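Local atomic coordinates of MHC class I antigen (Ctenopharyngodon idella, PDB entry 5H5Z), a protein that probably presents peptides to T cells, as an MHC class I heavy chain that holds a peptide and pairs with beta-2-microglobulin. Residues Val89-Asn94 with Ala113-Asp118; Met33-Asn38 with Val64-His69; Glu81-Ser86 with Ala131-Ala136. One frame throughout, in Å; residues are numbered along the deposited sequence.

From the N terminus, contact 2 comes first. It closes the loop between strand 30-36 and helix 55-82, and it is complete before the other two open. Contact 3 opens at 81-86, where helix 55-82 ends. Contact 1 opens just after it, at 89-94, and closes at 113-118. Contact 3 closes last, at 131-136, so contact 1 lies wholly within its loop. Contacts 1 and 3 touch through several pairs, among them Tyr-114 with Gln-85 and Phe-83. Contact 2 stands apart, its centre about 17 Å from that of contact 1. Contact 2 ties a helix to the sheet, contact 1 pairs neighbouring strands within it, and contact 3 joins the two groove helices.

Contact 1. Residues Val89-Asn94 with Ala113-Asp118; sequences VHTWQN and AYDGED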
loop_
_atom_site.group_PDB
_atom_site.type_symbol
_atom_site.label_atom_id
_atom_site.label_comp_id
_atom_site.label_asym_id
_atom_site.label_seq_id
_atom_site.Cartn_x
_atom_site.Cartn_y
_atom_site.Cartn_z
ATOM N N VAL A 89 19.625 5.280 13.924
ATOM C CA VAL A 89 18.758 5.628 12.799
ATOM C C VAL A 89 17.436 6.234 13.280
ATOM O O VAL A 89 16.782 5.705 14.177
ATOM C CB VAL A 89 18.520 4.412 11.858
ATOM C CG1 VAL A 89 17.981 3.207 12.621
ATOM C CG2 VAL A 89 17.601 4.780 10.699
ATOM N N HIS A 90 17.057 7.360 12.687
ATOM C CA HIS A 90 15.767 7.972 12.979
ATOM C C HIS A 90 15.059 8.366 11.688
ATOM O O HIS A 90 15.696 8.497 10.639
ATOM C CB HIS A 90 15.928 9.154 13.938
ATOM C CG HIS A 90 16.487 8.765 15.272
ATOM N ND1 HIS A 90 15.718 8.198 16.266
ATOM C CD2 HIS A 90 17.747 8.833 15.765
ATOM C CE1 HIS A 90 16.477 7.945 17.317
ATOM N NE2 HIS A 90 17.713 8.322 17.040
ATOM N N THR A 91 13.741 8.522 11.770
ATOM C CA THR A 91 12.921 8.788 10.590
ATOM C C THR A 91 12.038 10.011 10.785
ATOM O O THR A 91 11.586 10.301 11.899
ATOM C CB THR A 91 12.007 7.596 10.225
ATOM O OG1 THR A 91 10.926 7.519 11.159
ATOM C CG2 THR A 91 12.770 6.279 10.230
ATOM N N TRP A 92 11.790 10.707 9.678
ATOM C CA TRP A 92 10.923 11.863 9.637
ATOM C C TRP A 92 10.000 11.667 8.443
ATOM O O TRP A 92 10.457 11.406 7.326
ATOM C CB TRP A 92 11.766 13.139 9.494
ATOM C CG TRP A 92 10.987 14.427 9.395
ATOM C CD1 TRP A 92 10.936 15.275 8.321
ATOM C CD2 TRP A 92 10.164 15.014 10.408
ATOM N NE1 TRP A 92 10.134 16.356 8.605
ATOM C CE2 TRP A 92 9.648 16.222 9.881
ATOM C CE3 TRP A 92 9.824 14.645 11.723
ATOM C CZ2 TRP A 92 8.795 17.056 10.611
ATOM C CZ3 TRP A 92 8.976 15.473 12.450
ATOM C CH2 TRP A 92 8.468 16.668 11.887
ATOM N N GLN A 93 8.700 11.771 8.693
ATOM C CA GLN A 93 7.697 11.504 7.665
ATOM C C GLN A 93 6.709 12.647 7.510
ATOM O O GLN A 93 6.368 13.329 8.475
ATOM C CB GLN A 93 6.915 10.234 7.999
ATOM C CG GLN A 93 7.646 8.932 7.740
ATOM C CD GLN A 93 6.981 7.768 8.457
ATOM O OE1 GLN A 93 7.016 7.680 9.683
ATOM N NE2 GLN A 93 6.361 6.879 7.696
ATOM N N ASN A 94 6.238 12.824 6.281
ATOM C CA ASN A 94 5.186 13.774 5.966
ATOM C C ASN A 94 4.226 13.081 5.005
ATOM O O ASN A 94 4.652 12.459 4.027
ATOM C CB ASN A 94 5.805 15.027 5.330
ATOM C CG ASN A 94 4.784 16.106 4.968
ATOM O OD1 ASN A 94 3.743 16.275 5.614
ATOM N ND2 ASN A 94 5.117 16.880 3.951
ATOM N N ALA A 113 5.325 12.961 11.181
ATOM C CA ALA A 113 5.660 12.012 12.252
ATOM C C ALA A 113 7.158 11.886 12.416
ATOM O O ALA A 113 7.910 11.952 11.436
ATOM C CB ALA A 113 5.062 10.636 11.977
ATOM N N TYR A 114 7.578 11.702 13.665
ATOM C CA TYR A 114 8.960 11.402 13.984
ATOM C C TYR A 114 9.039 9.990 14.547
ATOM O O TYR A 114 8.268 9.627 15.442
ATOM C CB TYR A 114 9.514 12.410 14.992
ATOM C CG TYR A 114 10.917 12.084 15.451
ATOM C CD1 TYR A 114 11.990 12.148 14.563
ATOM C CD2 TYR A 114 11.173 11.702 16.771
ATOM C CE1 TYR A 114 13.278 11.853 14.970
ATOM C CE2 TYR A 114 12.460 11.405 17.189
ATOM C CZ TYR A 114 13.507 11.481 16.286
ATOM O OH TYR A 114 14.784 11.185 16.696
ATOM N N ASP A 115 9.975 9.204 14.017
ATOM C CA ASP A 115 10.092 7.768 14.333
ATOM C C ASP A 115 8.745 7.041 14.281
ATOM O O ASP A 115 8.443 6.195 15.125
ATOM C CB ASP A 115 10.820 7.542 15.671
ATOM C CG ASP A 115 12.311 7.810 15.573
ATOM O OD1 ASP A 115 12.862 7.777 14.455
ATOM O OD2 ASP A 115 12.948 8.051 16.619
ATOM N N GLY A 116 7.936 7.387 13.280
ATOM C CA GLY A 116 6.646 6.734 13.055
ATOM C C GLY A 116 5.549 7.051 14.058
ATOM O O GLY A 116 4.563 6.323 14.148
ATOM N N GLU A 117 5.720 8.131 14.816
ATOM C CA GLU A 117 4.700 8.595 15.756
ATOM C C GLU A 117 4.298 10.042 15.461
ATOM O O GLU A 117 5.155 10.864 15.135
ATOM C CB GLU A 117 5.213 8.488 17.193
ATOM C CG GLU A 117 5.323 7.061 17.708
ATOM C CD GLU A 117 5.695 7.007 19.176
ATOM O OE1 GLU A 117 6.703 7.636 19.565
ATOM O OE2 GLU A 117 4.979 6.334 19.941
ATOM N N ASP A 118 3.006 10.350 15.601
ATOM C CA ASP A 118 2.486 11.712 15.368
ATOM C C ASP A 118 3.387 12.774 15.984
ATOM O O ASP A 118 3.815 12.643 17.139
ATOM C CB ASP A 118 1.077 11.874 15.945
ATOM C CG ASP A 118 0.017 11.132 15.150
ATOM O OD1 ASP A 118 0.320 10.593 14.065
ATOM O OD2 ASP A 118 -1.139 11.096 15.615
HETATM O O HOH W 1 8.666 9.142 11.173
#
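Water 1 is the best-held polar atom, and four partners grip its oxygen. Gly-116 N donates to it at 2.8 Å, and the water donates to Gln-93 OE1 at 2.7 Å. Thr-91 OG1 is a third partner. Ala-113 O is a fourth, weak one, and acceptors in reach outnumber the water's protons. Thr-91 OG1 lies in the crowded position between backbone N and carbonyl carbon (chi1 74°). Gln-93 NE2 hydrogen-bonds Trp-61 O of beta-2-microglobulin, so both ends of this amide are engaged.

The Asp-115 carboxylate is the second centre. Its CG is anti to the carbonyl carbon, and both oxygens come back to the facing strand. OD1 is met nearly along its C-O axis by Thr-91 N, at 2.9 Å. OD2 offers its syn lone pair to His-90 ND1 at 2.8 Å. Ring and carboxylate are nearly coplanar, 28° apart. His-90 NE2 also hydrogen-bonds Lys-87 O. With both nitrogens facing acceptors, the imidazole may carry a positive charge, which the carboxylate would favour.

The backbone is an antiparallel pairing in the floor of the class I peptide-binding domain. In the hydrogen-bonded pair Gln-93 N donates to Ala-113 O at 2.9 Å, and Ala-113 N to Gln-93 O. Trp-92 and Tyr-114 form the non-hydrogen-bonded pair. Beyond it Asp-115 N donates to Thr-91 O at 2.9 Å, from above the carbonyl plane. A type I' turn from Tyr-114 to Glu-117 then leads into strand 117-123.

Tyr-114 OH stands over one face of the His-90 ring, toward its rim, and hydrogen-bonds Gln-85 OE1. Tyr-114 CB meets the edge of the Trp-92 ring, 4.0 Å from CE3. Trp-92 also packs on an apolar side chain of the bound peptide, while Gln-93 and Ala-113 lie on the other face, against beta-2-microglobulin.

Contact 2. Residues Met33-Asn38 with Val64-His69; sequences MYFDSN and VLIGAH
Strand 33-36 runs under helix segment 64-69 with their axes 9.3 Å apart at closest approach. The crossing angle is -45°. Phe-35 lies nearest Leu-65 along the backbone, and Ser-37 nearest His-69. Alternation along the strand directs Met-33 and Phe-35 at the helix and turns Tyr-34 and Asp-36 away.

Phe-35 and Leu-65 carry the larger share of the contact between them. Phe-35 CG is anti to the backbone N (chi1 176°), which carries the ring out from the strand to Leu-65. Leu-65 CB sits almost exactly over the centre of the ring, 3.5 Å from its centroid, a CH-pi contact. The two side chains slide past each other in opposite directions. Leu-65 CD1 therefore reaches back to Phe-35 CB, at 3.5 Å. At the far end of the ring, Phe-35 CZ comes within 4.1 Å of Ile-66 CG1. Met-33 bends at chi2 and chi3, and its SD meets Leu-65 CD1 tip to tip at 4.2 Å.

A second CH-pi contact lies one helical turn on. Ser-37 CB stands over the centre of the His-69 ring, 3.7 Å from its centroid. Ser-37 OG hydrogen-bonds Phe-21 N in the neighbouring strand.

This is how a helix of the class I domain rests on its sheet. Leu-65 and Ala-68 also touch Tyr-9 of strand 3-13. Val-64 and Ala-68 pack on the bound peptide, so this helix is a wall of the groove. The two segments share no hydrogen bond. Without directional polar bonds between them, the fit rests on shape, with Leu-65 CB and Ser-37 CB centred over their rings.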
loop_
_atom_site.group_PDB
_atom_site.type_symbol
_atom_site.label_atom_id
_atom_site.label_comp_id
_atom_site.label_asym_id
_atom_site.label_seq_id
_atom_site.Cartn_x
_atom_site.Cartn_y
_atom_site.Cartn_z
ATOM N N MET A 33 4.259 8.911 -9.254
ATOM C CA MET A 33 5.501 9.688 -9.171
ATOM C C MET A 33 6.458 9.063 -8.162
ATOM O O MET A 33 6.017 8.527 -7.141
ATOM C CB MET A 33 5.174 11.134 -8.772
ATOM C CG MET A 33 6.367 12.061 -8.572
ATOM S SD MET A 33 7.141 11.884 -6.954
ATOM C CE MET A 33 5.873 12.507 -5.879
ATOM N N TYR A 34 7.757 9.152 -8.448
ATOM C CA TYR A 34 8.809 8.769 -7.503
ATOM C C TYR A 34 9.937 9.811 -7.484
ATOM O O TYR A 34 10.273 10.376 -8.521
ATOM C CB TYR A 34 9.388 7.404 -7.873
ATOM C CG TYR A 34 10.502 6.958 -6.957
ATOM C CD1 TYR A 34 10.214 6.401 -5.714
ATOM C CD2 TYR A 34 11.842 7.110 -7.321
ATOM C CE1 TYR A 34 11.223 5.988 -4.864
ATOM C CE2 TYR A 34 12.860 6.702 -6.473
ATOM C CZ TYR A 34 12.540 6.140 -5.246
ATOM O OH TYR A 34 13.527 5.728 -4.394
ATOM N N PHE A 35 10.515 10.045 -6.306
ATOM C CA PHE A 35 11.732 10.849 -6.158
ATOM C C PHE A 35 12.566 10.285 -5.022
ATOM O O PHE A 35 12.027 9.885 -3.991
ATOM C CB PHE A 35 11.381 12.313 -5.853
ATOM C CG PHE A 35 12.580 13.206 -5.592
ATOM C CD1 PHE A 35 13.147 13.294 -4.319
ATOM C CD2 PHE A 35 13.123 13.983 -6.610
ATOM C CE1 PHE A 35 14.245 14.120 -4.076
ATOM C CE2 PHE A 35 14.211 14.817 -6.374
ATOM C CZ PHE A 35 14.777 14.887 -5.107
ATOM N N ASP A 36 13.881 10.256 -5.210
ATOM C CA ASP A 36 14.779 10.058 -4.080
ATOM C C ASP A 36 16.045 10.904 -4.166
ATOM O O ASP A 36 16.382 11.432 -5.230
ATOM C CB ASP A 36 15.050 8.563 -3.777
ATOM C CG ASP A 36 16.023 7.909 -4.749
ATOM O OD1 ASP A 36 17.035 8.531 -5.134
ATOM O OD2 ASP A 36 15.790 6.730 -5.096
ATOM N N SER A 37 16.729 11.037 -3.031
ATOM C CA SER A 37 17.895 11.910 -2.925
ATOM C C SER A 37 19.187 11.302 -3.493
ATOM O O SER A 37 20.224 11.976 -3.545
ATOM C CB SER A 37 18.093 12.364 -1.476
ATOM O OG SER A 37 18.141 11.252 -0.602
ATOM N N ASN A 38 19.125 10.040 -3.913
ATOM C CA ASN A 38 20.233 9.420 -4.639
ATOM C C ASN A 38 20.233 9.812 -6.115
ATOM O O ASN A 38 21.258 10.229 -6.648
ATOM C CB ASN A 38 20.209 7.895 -4.493
ATOM C CG ASN A 38 20.688 7.428 -3.130
ATOM O OD1 ASN A 38 21.389 8.148 -2.419
ATOM N ND2 ASN A 38 20.317 6.206 -2.762
ATOM N N VAL A 64 11.207 21.136 -6.618
ATOM C CA VAL A 64 10.429 21.168 -5.377
ATOM C C VAL A 64 10.969 20.127 -4.386
ATOM O O VAL A 64 11.171 20.414 -3.193
ATOM C CB VAL A 64 8.917 20.940 -5.656
ATOM C CG1 VAL A 64 8.142 20.700 -4.366
ATOM C CG2 VAL A 64 8.324 22.122 -6.406
ATOM N N LEU A 65 11.242 18.929 -4.892
ATOM C CA LEU A 65 11.660 17.817 -4.030
ATOM C C LEU A 65 13.126 17.853 -3.599
ATOM O O LEU A 65 13.464 17.316 -2.542
ATOM C CB LEU A 65 11.269 16.471 -4.640
ATOM C CG LEU A 65 9.744 16.329 -4.768
ATOM C CD1 LEU A 65 9.350 15.148 -5.650
ATOM C CD2 LEU A 65 9.061 16.263 -3.404
ATOM N N ILE A 66 13.989 18.496 -4.395
ATOM C CA ILE A 66 15.357 18.779 -3.942
ATOM C C ILE A 66 15.260 19.693 -2.718
ATOM O O ILE A 66 15.942 19.470 -1.710
ATOM C CB ILE A 66 16.238 19.416 -5.044
ATOM C CG1 ILE A 66 16.553 18.403 -6.151
ATOM C CG2 ILE A 66 17.546 19.932 -4.458
ATOM C CD1 ILE A 66 17.130 19.033 -7.410
ATOM N N GLY A 67 14.387 20.697 -2.805
ATOM C CA GLY A 67 14.078 21.580 -1.678
ATOM C C GLY A 67 13.531 20.830 -0.471
ATOM O O GLY A 67 13.950 21.081 0.660
ATOM N N ALA A 68 12.597 19.908 -0.715
ATOM C CA ALA A 68 12.025 19.072 0.352
ATOM C C ALA A 68 13.084 18.232 1.070
ATOM O O ALA A 68 13.066 18.123 2.297
ATOM C CB ALA A 68 10.920 18.184 -0.193
ATOM N N HIS A 69 13.998 17.644 0.297
ATOM C CA HIS A 69 15.137 16.898 0.837
ATOM C C HIS A 69 15.993 17.753 1.776
ATOM O O HIS A 69 16.311 17.329 2.893
ATOM C CB HIS A 69 15.977 16.321 -0.308
ATOM C CG HIS A 69 17.357 15.894 0.091
ATOM N ND1 HIS A 69 17.599 14.989 1.103
ATOM C CD2 HIS A 69 18.570 16.238 -0.401
ATOM C CE1 HIS A 69 18.900 14.798 1.219
ATOM N NE2 HIS A 69 19.512 15.545 0.319
#

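Contact 3. Residues Glu81-Ser86 with Ala131-Ala136; sequences ERFNQS and AANPQA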
loop_
_atom_site.group_PDB
_atom_site.type_symbol
_atom_site.label_atom_id
_atom_site.label_comp_id
_atom_site.label_asym_id
_atom_site.label_seq_id
_atom_site.Cartn_x
_atom_site.Cartn_y
_atom_site.Cartn_z
ATOM N N GLU A 81 17.608 16.054 18.312
ATOM C CA GLU A 81 18.221 16.790 19.410
ATOM C C GLU A 81 17.227 17.038 20.543
ATOM O O GLU A 81 17.591 16.984 21.715
ATOM C CB GLU A 81 18.806 18.113 18.907
ATOM C CG GLU A 81 20.079 17.948 18.084
ATOM C CD GLU A 81 20.376 19.139 17.184
ATOM O OE1 GLU A 81 19.519 20.043 17.056
ATOM O OE2 GLU A 81 21.475 19.167 16.591
ATOM N N ARG A 82 15.970 17.287 20.183
ATOM C CA ARG A 82 14.922 17.552 21.167
ATOM C C ARG A 82 14.520 16.314 21.970
ATOM O O ARG A 82 14.115 16.427 23.132
ATOM C CB ARG A 82 13.722 18.243 20.506
ATOM C CG ARG A 82 13.860 19.758 20.547
ATOM C CD ARG A 82 13.481 20.447 19.245
ATOM N NE ARG A 82 12.040 20.520 19.043
ATOM C CZ ARG A 82 11.432 21.374 18.216
ATOM N NH1 ARG A 82 10.114 21.346 18.088
ATOM N NH2 ARG A 82 12.128 22.265 17.523
ATOM N N PHE A 83 14.667 15.135 21.367
ATOM C CA PHE A 83 14.468 13.874 22.084
ATOM C C PHE A 83 15.757 13.345 22.719
ATOM O O PHE A 83 15.764 12.254 23.298
ATOM C CB PHE A 83 13.856 12.812 21.168
ATOM C CG PHE A 83 12.382 12.983 20.941
ATOM C CD1 PHE A 83 11.459 12.378 21.791
ATOM C CD2 PHE A 83 11.913 13.746 19.876
ATOM C CE1 PHE A 83 10.096 12.532 21.580
ATOM C CE2 PHE A 83 10.552 13.902 19.661
ATOM C CZ PHE A 83 9.641 13.296 20.513
ATOM N N ASN A 84 16.830 14.131 22.610
ATOM C CA ASN A 84 18.157 13.767 23.124
ATOM C C ASN A 84 18.698 12.486 22.491
ATOM O O ASN A 84 19.190 11.591 23.183
ATOM C CB ASN A 84 18.152 13.667 24.657
ATOM C CG ASN A 84 17.666 14.939 25.324
ATOM O OD1 ASN A 84 18.026 16.047 24.919
ATOM N ND2 ASN A 84 16.847 14.786 26.359
ATOM N N GLN A 85 18.596 12.409 21.166
ATOM C CA GLN A 85 19.048 11.242 20.416
ATOM C C GLN A 85 20.086 11.657 19.373
ATOM O O GLN A 85 19.739 12.095 18.275
ATOM C CB GLN A 85 17.855 10.540 19.753
ATOM C CG GLN A 85 16.789 10.038 20.724
ATOM C CD GLN A 85 15.460 9.733 20.045
ATOM O OE1 GLN A 85 15.143 10.291 18.996
ATOM N NE2 GLN A 85 14.673 8.850 20.650
ATOM N N SER A 86 21.362 11.526 19.730
ATOM C CA SER A 86 22.462 11.927 18.850
ATOM C C SER A 86 23.062 10.741 18.094
ATOM O O SER A 86 23.979 10.907 17.287
ATOM C CB SER A 86 23.546 12.662 19.648
ATOM O OG SER A 86 24.091 11.830 20.658
ATOM N N ALA A 131 0.049 19.646 18.241
ATOM C CA ALA A 131 1.311 19.060 18.674
ATOM C C ALA A 131 1.036 17.817 19.518
ATOM O O ALA A 131 0.315 17.886 20.513
ATOM C CB ALA A 131 2.115 20.079 19.473
ATOM N N ALA A 132 1.608 16.685 19.113
ATOM C CA ALA A 132 1.369 15.405 19.795
ATOM C C ALA A 132 2.140 15.253 21.106
ATOM O O ALA A 132 1.750 14.473 21.981
ATOM C CB ALA A 132 1.674 14.242 18.864
ATOM N N ASN A 133 3.242 15.988 21.233
ATOM C CA ASN A 133 4.102 15.912 22.411
ATOM C C ASN A 133 4.755 17.268 22.696
ATOM O O ASN A 133 4.699 18.164 21.851
ATOM C CB ASN A 133 5.158 14.813 22.226
ATOM C CG ASN A 133 5.881 14.910 20.896
ATOM O OD1 ASN A 133 6.490 15.930 20.577
ATOM N ND2 ASN A 133 5.825 13.839 20.116
ATOM N N PRO A 134 5.367 17.433 23.890
ATOM C CA PRO A 134 6.048 18.694 24.207
ATOM C C PRO A 134 7.111 19.096 23.179
ATOM O O PRO A 134 7.266 20.285 22.896
ATOM C CB PRO A 134 6.706 18.403 25.559
ATOM C CG PRO A 134 5.821 17.386 26.182
ATOM C CD PRO A 134 5.378 16.510 25.048
ATOM N N GLN A 135 7.820 18.111 22.626
ATOM C CA GLN A 135 8.858 18.352 21.618
ATOM C C GLN A 135 8.294 19.031 20.376
ATOM O O GLN A 135 8.988 19.807 19.718
ATOM C CB GLN A 135 9.550 17.044 21.214
ATOM C CG GLN A 135 10.419 16.410 22.291
ATOM C CD GLN A 135 9.639 15.535 23.262
ATOM O OE1 GLN A 135 8.408 15.451 23.212
ATOM N NE2 GLN A 135 10.363 14.877 24.160
ATOM N N ALA A 136 7.034 18.740 20.057
ATOM C CA ALA A 136 6.386 19.323 18.883
ATOM C C ALA A 136 5.856 20.739 19.106
ATOM O O ALA A 136 5.599 21.464 18.143
ATOM C CB ALA A 136 5.274 18.410 18.383
#
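Arg-82 grips the backbone carbonyl of Gln-135. Its NH1 donates to Gln-135 O at 2.5 Å, a very short bond. The approach is nearly along the C=O axis, and the oxygen lies in the guanidinium plane. Arg-82 NE adds a weak bond to the same Gln-135 O at 3.2 Å. The side chain bends at chi2 and chi3 to bring this edge round. NH1 has a second partner in Thr-139 OG1.

Asn-133 is the N-cap of the helix that follows. Its OD1 accepts a weak bond from Ala-136 N at 2.9 Å. On the other side, helix 55-82 ends in a Schellman motif at Asn-84, which has positive phi.

Outside the polar bonds, Gln-135 lies across one face of the Phe-83 ring. Gln-135 CG is 3.7 Å from the centroid of the Phe-83 ring, a CH-pi contact. A bend at chi2 (84°) lays the amide flat on the ring, with the planes only 6° apart. Asn-133 ND2 comes to the ring edge, 3.9 Å from Phe-83 CZ.

The contact joins the end of one groove helix, 55-82, to the start of the other, 134-145, consistent with closing one end of the class I groove. Arg-82 also packs on the peptide backbone. Beneath lie Tyr-114, whose ring meets Phe-83, and Phe-119 of strand 117-123, touched by Arg-82 and Ala-136.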